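Local atomic coordinates of oxidoreductase, 2OG-Fe oxygenase family protein, putative, expressed (PDB entry 5XOI), a protein that probably acts as an iron(II)- and 2-oxoglutarate-dependent dioxygenase of the AlkB family, the chain here holding its oxygenase domain. Residues L16-K21 with D181-D186; T163-Y168 with R203-T208. All coordinates share one frame; numbering follows the deposited sequence.

Interaction 1 of 2, residues L16-K21 with D181-D186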
loop_
_atom_site.group_PDB
_atom_site.type_symbol
_atom_site.label_atom_id
_atom_site.label_comp_id
_atom_site.label_asym_id
_atom_site.label_seq_id
_atom_site.Cartn_x
_atom_site.Cartn_y
_atom_site.Cartn_z
ATOM N N LEU A 16 3.419 10.672 -3.633
ATOM C CA LEU A 16 2.449 11.742 -3.867
ATOM C C LEU A 16 1.983 12.238 -2.497
ATOM O O LEU A 16 1.178 11.584 -1.821
ATOM C CB LEU A 16 1.289 11.245 -4.725
ATOM C CG LEU A 16 1.632 10.728 -6.121
ATOM C CD1 LEU A 16 1.973 9.235 -6.068
ATOM C CD2 LEU A 16 0.471 10.925 -7.074
ATOM N N LYS A 17 2.500 13.391 -2.078
ATOM C CA LYS A 17 2.195 13.892 -0.740
ATOM C C LYS A 17 0.755 14.381 -0.663
ATOM O O LYS A 17 0.307 15.157 -1.512
ATOM C CB LYS A 17 3.148 15.029 -0.360
ATOM C CG LYS A 17 4.608 14.621 -0.244
ATOM C CD LYS A 17 4.845 13.626 0.878
ATOM C CE LYS A 17 4.452 14.202 2.231
ATOM N NZ LYS A 17 4.610 13.211 3.351
ATOM N N LYS A 18 0.038 13.943 0.377
ATOM C CA LYS A 18 -1.318 14.429 0.662
ATOM C C LYS A 18 -2.226 14.313 -0.565
ATOM O O LYS A 18 -3.043 15.190 -0.855
ATOM C CB LYS A 18 -1.279 15.869 1.182
ATOM C CG LYS A 18 -0.489 16.047 2.485
ATOM C CD LYS A 18 -0.995 15.115 3.581
ATOM C CE LYS A 18 -0.078 15.131 4.817
ATOM N NZ LYS A 18 -0.752 14.603 6.060
ATOM N N PHE A 19 -2.057 13.224 -1.318
ATOM C CA PHE A 19 -2.806 13.055 -2.559
ATOM C C PHE A 19 -4.287 12.785 -2.295
ATOM O O PHE A 19 -5.152 13.257 -3.046
ATOM C CB PHE A 19 -2.184 11.918 -3.373
ATOM C CG PHE A 19 -2.724 11.787 -4.762
ATOM C CD1 PHE A 19 -2.375 12.701 -5.744
ATOM C CD2 PHE A 19 -3.564 10.733 -5.095
ATOM C CE1 PHE A 19 -2.869 12.574 -7.046
ATOM C CE2 PHE A 19 -4.067 10.597 -6.390
ATOM C CZ PHE A 19 -3.717 11.522 -7.363
ATOM N N LEU A 20 -4.603 12.030 -1.240
ATOM C CA LEU A 20 -5.991 11.677 -0.943
ATOM C C LEU A 20 -6.773 12.880 -0.409
ATOM O O LEU A 20 -6.378 13.493 0.586
ATOM C CB LEU A 20 -6.030 10.534 0.076
ATOM C CG LEU A 20 -5.361 9.237 -0.384
ATOM C CD1 LEU A 20 -5.388 8.163 0.723
ATOM C CD2 LEU A 20 -6.040 8.716 -1.633
ATOM N N LYS A 21 -7.903 13.192 -1.052
ATOM C CA LYS A 21 -8.727 14.318 -0.621
ATOM C C LYS A 21 -9.348 14.042 0.747
ATOM O O LYS A 21 -9.438 12.900 1.198
ATOM C CB LYS A 21 -9.854 14.601 -1.618
ATOM C CG LYS A 21 -9.421 14.979 -3.021
ATOM C CD LYS A 21 -10.622 15.522 -3.782
ATOM C CE LYS A 21 -10.706 14.952 -5.183
ATOM N NZ LYS A 21 -9.403 15.083 -5.891
ATOM N N ASP A 181 8.989 9.031 5.488
ATOM C CA ASP A 181 7.757 9.022 6.262
ATOM C C ASP A 181 6.549 9.008 5.332
ATOM O O ASP A 181 6.437 9.845 4.425
ATOM C CB ASP A 181 7.672 10.233 7.186
ATOM C CG ASP A 181 8.607 10.138 8.377
ATOM O OD1 ASP A 181 9.214 9.076 8.629
ATOM O OD2 ASP A 181 8.725 11.160 9.077
ATOM N N LEU A 182 5.632 8.084 5.584
ATOM C CA LEU A 182 4.359 8.030 4.877
ATOM C C LEU A 182 3.301 8.569 5.828
ATOM O O LEU A 182 2.969 7.921 6.829
ATOM C CB LEU A 182 4.038 6.611 4.412
ATOM C CG LEU A 182 5.079 5.975 3.478
ATOM C CD1 LEU A 182 4.684 4.535 3.138
ATOM C CD2 LEU A 182 5.224 6.792 2.211
ATOM N N GLU A 183 2.814 9.778 5.537
ATOM C CA GLU A 183 1.857 10.488 6.378
ATOM C C GLU A 183 0.450 10.284 5.840
ATOM O O GLU A 183 0.259 9.878 4.698
ATOM C CB GLU A 183 2.171 11.989 6.425
ATOM C CG GLU A 183 3.596 12.331 6.803
ATOM C CD GLU A 183 3.828 13.831 6.821
ATOM O OE1 GLU A 183 3.882 14.419 7.918
ATOM O OE2 GLU A 183 3.942 14.424 5.732
ATOM N N SER A 184 -0.541 10.584 6.676
ATOM C CA SER A 184 -1.932 10.385 6.273
ATOM C C SER A 184 -2.247 11.150 4.989
ATOM O O SER A 184 -1.977 12.351 4.882
ATOM C CB SER A 184 -2.878 10.828 7.391
ATOM O OG SER A 184 -4.181 10.321 7.167
ATOM N N GLY A 185 -2.835 10.443 4.023
ATOM C CA GLY A 185 -3.147 10.975 2.718
ATOM C C GLY A 185 -2.095 10.726 1.660
ATOM O O GLY A 185 -2.385 10.904 0.470
ATOM N N ASP A 186 -0.886 10.324 2.047
ATOM C CA ASP A 186 0.160 10.071 1.060
ATOM C C ASP A 186 -0.166 8.833 0.229
ATOM O O ASP A 186 -0.751 7.857 0.715
ATOM C CB ASP A 186 1.520 9.873 1.722
ATOM C CG ASP A 186 2.099 11.160 2.325
ATOM O OD1 ASP A 186 1.512 12.251 2.152
ATOM O OD2 ASP A 186 3.163 11.058 2.983
HETATM O O HOH W 1 7.461 12.264 3.627
#
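Lys17 reaches over to Asp186 and Glu183, and most of its side chain touches them. Lys17 CB lies 4.1 Å from Asp186 OD1. The chain then bends at chi2 (-64°) and again at chi3 (-60°), which carries CD and then CE past the Asp186 carboxylate. Lys17 CE is equally near both oxygens, 3.5 Å from OD1 and from OD2 of Asp186. NZ closes two salt bridges. Lys17 NZ meets Asp186 OD2 at 2.6 Å on the syn side of that carboxylate, and Glu183 OE2 at 2.8 Å on the anti side. A water joins the same NZ to Asp181 O.

Asp186 is gripped at both oxygens. OD2 also accepts the backbone N-H of Glu183, which comes from above the carboxylate plane. OD1 takes the backbone N-H of Lys18 on its anti side, with Lys18 N 2.9 Å away and an N-H...O angle of 167°. An alanine at Asp186 would probably leave the Lys17 ammonium with Glu183 as its one carboxylate partner here, and the backbone N-H groups of Lys18 and Glu183 without this acceptor.

Two type II turns face each other, Leu16 to Phe19 and Glu183 to Asp186. Lys18 NZ gives a hydrogen bond to Ser184 O, inside the second turn, at 2.8 Å and in the carbonyl plane. Gly185 O accepts Leu20 N at 3.0 Å, and the Leu20 side chain rests on Gly185. Gly185, at positive phi, brings its CA close to that of Lys18.

Ser184 OG is held by Gly161 N and Gln25. Leu16, Phe19 and Leu20 pack on helix 87-106 and strand 187-190. The salt-bridge network of Lys17, Glu183 and Asp186 thus ties the link between strand 13-16 and helix 22-37 to the turn that joins strands 178-182 and 187-190, one from each main sheet of the oxygenase fold.

Interaction 2 of 2, residues T163-Y168 with R203-T208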
loop_
_atom_site.group_PDB
_atom_site.type_symbol
_atom_site.label_atom_id
_atom_site.label_comp_id
_atom_site.label_asym_id
_atom_site.label_seq_id
_atom_site.Cartn_x
_atom_site.Cartn_y
_atom_site.Cartn_z
ATOM N N THR A 163 1.461 8.347 11.031
ATOM C CA THR A 163 2.563 8.265 10.081
ATOM C C THR A 163 3.347 6.971 10.265
ATOM O O THR A 163 3.581 6.527 11.396
ATOM C CB THR A 163 3.481 9.466 10.282
ATOM O OG1 THR A 163 2.740 10.668 10.026
ATOM C CG2 THR A 163 4.720 9.386 9.367
ATOM N N ALA A 164 3.750 6.359 9.148
ATOM C CA ALA A 164 4.655 5.215 9.169
ATOM C C ALA A 164 6.051 5.654 8.759
ATOM O O ALA A 164 6.203 6.475 7.857
ATOM C CB ALA A 164 4.190 4.119 8.212
ATOM N N GLU A 165 7.066 5.108 9.430
ATOM C CA GLU A 165 8.442 5.169 8.951
ATOM C C GLU A 165 8.626 3.987 8.000
ATOM O O GLU A 165 8.556 2.830 8.426
ATOM C CB GLU A 165 9.420 5.136 10.129
ATOM C CG GLU A 165 9.280 6.367 11.031
ATOM C CD GLU A 165 10.269 6.409 12.192
ATOM O OE1 GLU A 165 11.375 5.834 12.080
ATOM O OE2 GLU A 165 9.941 7.046 13.219
ATOM N N PHE A 166 8.814 4.276 6.710
ATOM C CA PHE A 166 8.799 3.273 5.643
ATOM C C PHE A 166 10.225 3.065 5.152
ATOM O O PHE A 166 10.905 4.029 4.785
ATOM C CB PHE A 166 7.876 3.731 4.505
ATOM C CG PHE A 166 7.735 2.746 3.367
ATOM C CD1 PHE A 166 6.836 1.687 3.448
ATOM C CD2 PHE A 166 8.462 2.913 2.190
ATOM C CE1 PHE A 166 6.680 0.799 2.397
ATOM C CE2 PHE A 166 8.302 2.017 1.125
ATOM C CZ PHE A 166 7.415 0.963 1.234
ATOM N N LEU A 167 10.689 1.812 5.172
ATOM C CA LEU A 167 12.035 1.478 4.729
ATOM C C LEU A 167 11.978 0.931 3.311
ATOM O O LEU A 167 11.036 0.212 2.957
ATOM C CB LEU A 167 12.675 0.428 5.646
ATOM C CG LEU A 167 13.404 0.850 6.927
ATOM C CD1 LEU A 167 12.776 2.036 7.620
ATOM C CD2 LEU A 167 13.496 -0.338 7.869
ATOM N N TYR A 168 12.995 1.242 2.507
ATOM C CA TYR A 168 13.065 0.660 1.170
ATOM C C TYR A 168 14.513 0.572 0.700
ATOM O O TYR A 168 15.350 1.413 1.044
ATOM C CB TYR A 168 12.233 1.458 0.150
ATOM C CG TYR A 168 12.609 2.915 0.015
ATOM C CD1 TYR A 168 12.132 3.865 0.916
ATOM C CD2 TYR A 168 13.413 3.347 -1.039
ATOM C CE1 TYR A 168 12.467 5.218 0.779
ATOM C CE2 TYR A 168 13.758 4.689 -1.182
ATOM C CZ TYR A 168 13.288 5.616 -0.273
ATOM O OH TYR A 168 13.641 6.944 -0.426
ATOM N N ARG A 203 8.265 1.523 12.038
ATOM C CA ARG A 203 7.703 2.223 13.184
ATOM C C ARG A 203 6.442 2.955 12.753
ATOM O O ARG A 203 6.369 3.463 11.630
ATOM C CB ARG A 203 8.723 3.222 13.737
ATOM C CG ARG A 203 8.564 3.597 15.181
ATOM C CD ARG A 203 9.665 4.599 15.527
ATOM N NE ARG A 203 9.818 4.810 16.964
ATOM C CZ ARG A 203 8.886 5.346 17.739
ATOM N NH1 ARG A 203 7.730 5.711 17.215
ATOM N NH2 ARG A 203 9.110 5.522 19.034
ATOM N N ILE A 204 5.460 2.996 13.646
ATOM C CA ILE A 204 4.316 3.891 13.529
ATOM C C ILE A 204 4.556 5.037 14.506
ATOM O O ILE A 204 4.860 4.798 15.680
ATOM C CB ILE A 204 2.991 3.170 13.835
ATOM C CG1 ILE A 204 2.817 1.886 12.995
ATOM C CG2 ILE A 204 1.810 4.131 13.669
ATOM C CD1 ILE A 204 2.748 2.109 11.483
ATOM N N LYS A 205 4.448 6.274 14.022
ATOM C CA LYS A 205 4.644 7.442 14.878
ATOM C C LYS A 205 3.353 7.731 15.629
ATOM O O LYS A 205 2.356 8.113 15.003
ATOM C CB LYS A 205 5.051 8.671 14.052
ATOM C CG LYS A 205 6.348 8.509 13.269
ATOM C CD LYS A 205 6.699 9.809 12.544
ATOM C CE LYS A 205 8.074 9.762 11.907
ATOM N NZ LYS A 205 9.132 9.433 12.892
ATOM N N PRO A 206 3.306 7.564 16.949
ATOM C CA PRO A 206 2.025 7.734 17.640
ATOM C C PRO A 206 1.565 9.180 17.611
ATOM O O PRO A 206 2.368 10.115 17.536
ATOM C CB PRO A 206 2.308 7.255 19.074
ATOM C CG PRO A 206 3.801 7.194 19.196
ATOM C CD PRO A 206 4.348 6.991 17.819
ATOM N N LYS A 207 0.239 9.346 17.621
ATOM C CA LYS A 207 -0.384 10.663 17.775
ATOM C C LYS A 207 -0.029 11.595 16.629
ATOM O O LYS A 207 0.157 12.798 16.836
ATOM C CB LYS A 207 0.009 11.321 19.100
ATOM C CG LYS A 207 -0.082 10.397 20.287
ATOM C CD LYS A 207 -1.490 10.320 20.784
ATOM C CE LYS A 207 -1.892 11.604 21.488
ATOM N NZ LYS A 207 -3.331 11.529 21.834
ATOM N N THR A 208 0.085 11.058 15.417
ATOM C CA THR A 208 0.376 11.890 14.258
ATOM C C THR A 208 -0.785 11.993 13.280
ATOM O O THR A 208 -0.751 12.863 12.400
ATOM C CB THR A 208 1.630 11.379 13.523
ATOM O OG1 THR A 208 1.574 9.950 13.375
ATOM C CG2 THR A 208 2.881 11.743 14.313
#
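Glu165 meets Lys205 and Arg203 on one face of the sheet. Lys205 NZ forms a salt bridge with Glu165 OE2 at 2.5 Å, approaching from above the carboxylate plane, 45° out of it. The two side chains cross at about a right angle. A bend at chi4 (-56°) turns NZ of Lys205 onto the oxygen, while Lys205 CD packs 3.8 Å from Thr163 CG2. Arg203 runs beside Glu165 and points the same way. Arg203 CD is 3.4 Å from Glu165 OE2. The carboxylate and guanidinium planes are only 12° apart. Glu165 OE2 is 4.4 Å from Arg203 NE, but no N-H points at it, so the two charges are merely near each other.

On the other face, Ala164 CB touches Ile204 CD1 at 4.1 Å. Ala164 and Ile204 form a non-hydrogen-bonded antiparallel pair. Backbone bonds flank it: Lys205 N to Thr163 O, and Glu165 N to Arg203 O. CA-H...O contacts from Ile204 and Ala164 to the same two carbonyls add to them.

Beyond Lys205 the chain turns, and Thr208 carries the pairing on to Thr163. Thr208 OG1 accepts Thr163 N at 2.8 Å and donates to Lys205 O at 2.6 Å. The hydroxyl thus bridges the two backbone groups. Thr208 N is in turn bonded to Asp162 OD1, and Ser202 OG bonds Glu165 O.

The Ala164 and Ile204 face looks into the double-stranded beta-helix (jelly-roll) core of the oxygenase. There both side chains touch Arg223, which binds 2-oxoglutarate, and Ile204 lies close to Tyr130, another residue of that site. Strand 163-169 runs between strands 198-205 and 178-182 of the four-stranded sheet, and Asp181 of the latter touches Glu165 and Lys205.

In the fold
Both interactions reach the four-stranded sheet. Strand 163-169 is the shared neighbour: it pairs with strand 198-205 in interaction 2 and with strand 178-182, which leads into interaction 1. The two contacts meet where Leu182 N approaches Ala164 O at 2.8 Å, a probable hydrogen bond, and where Leu182 packs on Phe166. Both are partly buried and combine backbone bonds with a lysine salt bridge. Interaction 1 joins two turns, and its buried aspartate binds backbone N-H groups as well as a lysine. Interaction 2 is strand pairing, with charged groups on one face and small apolar contacts on the other, beside the 2-oxoglutarate site.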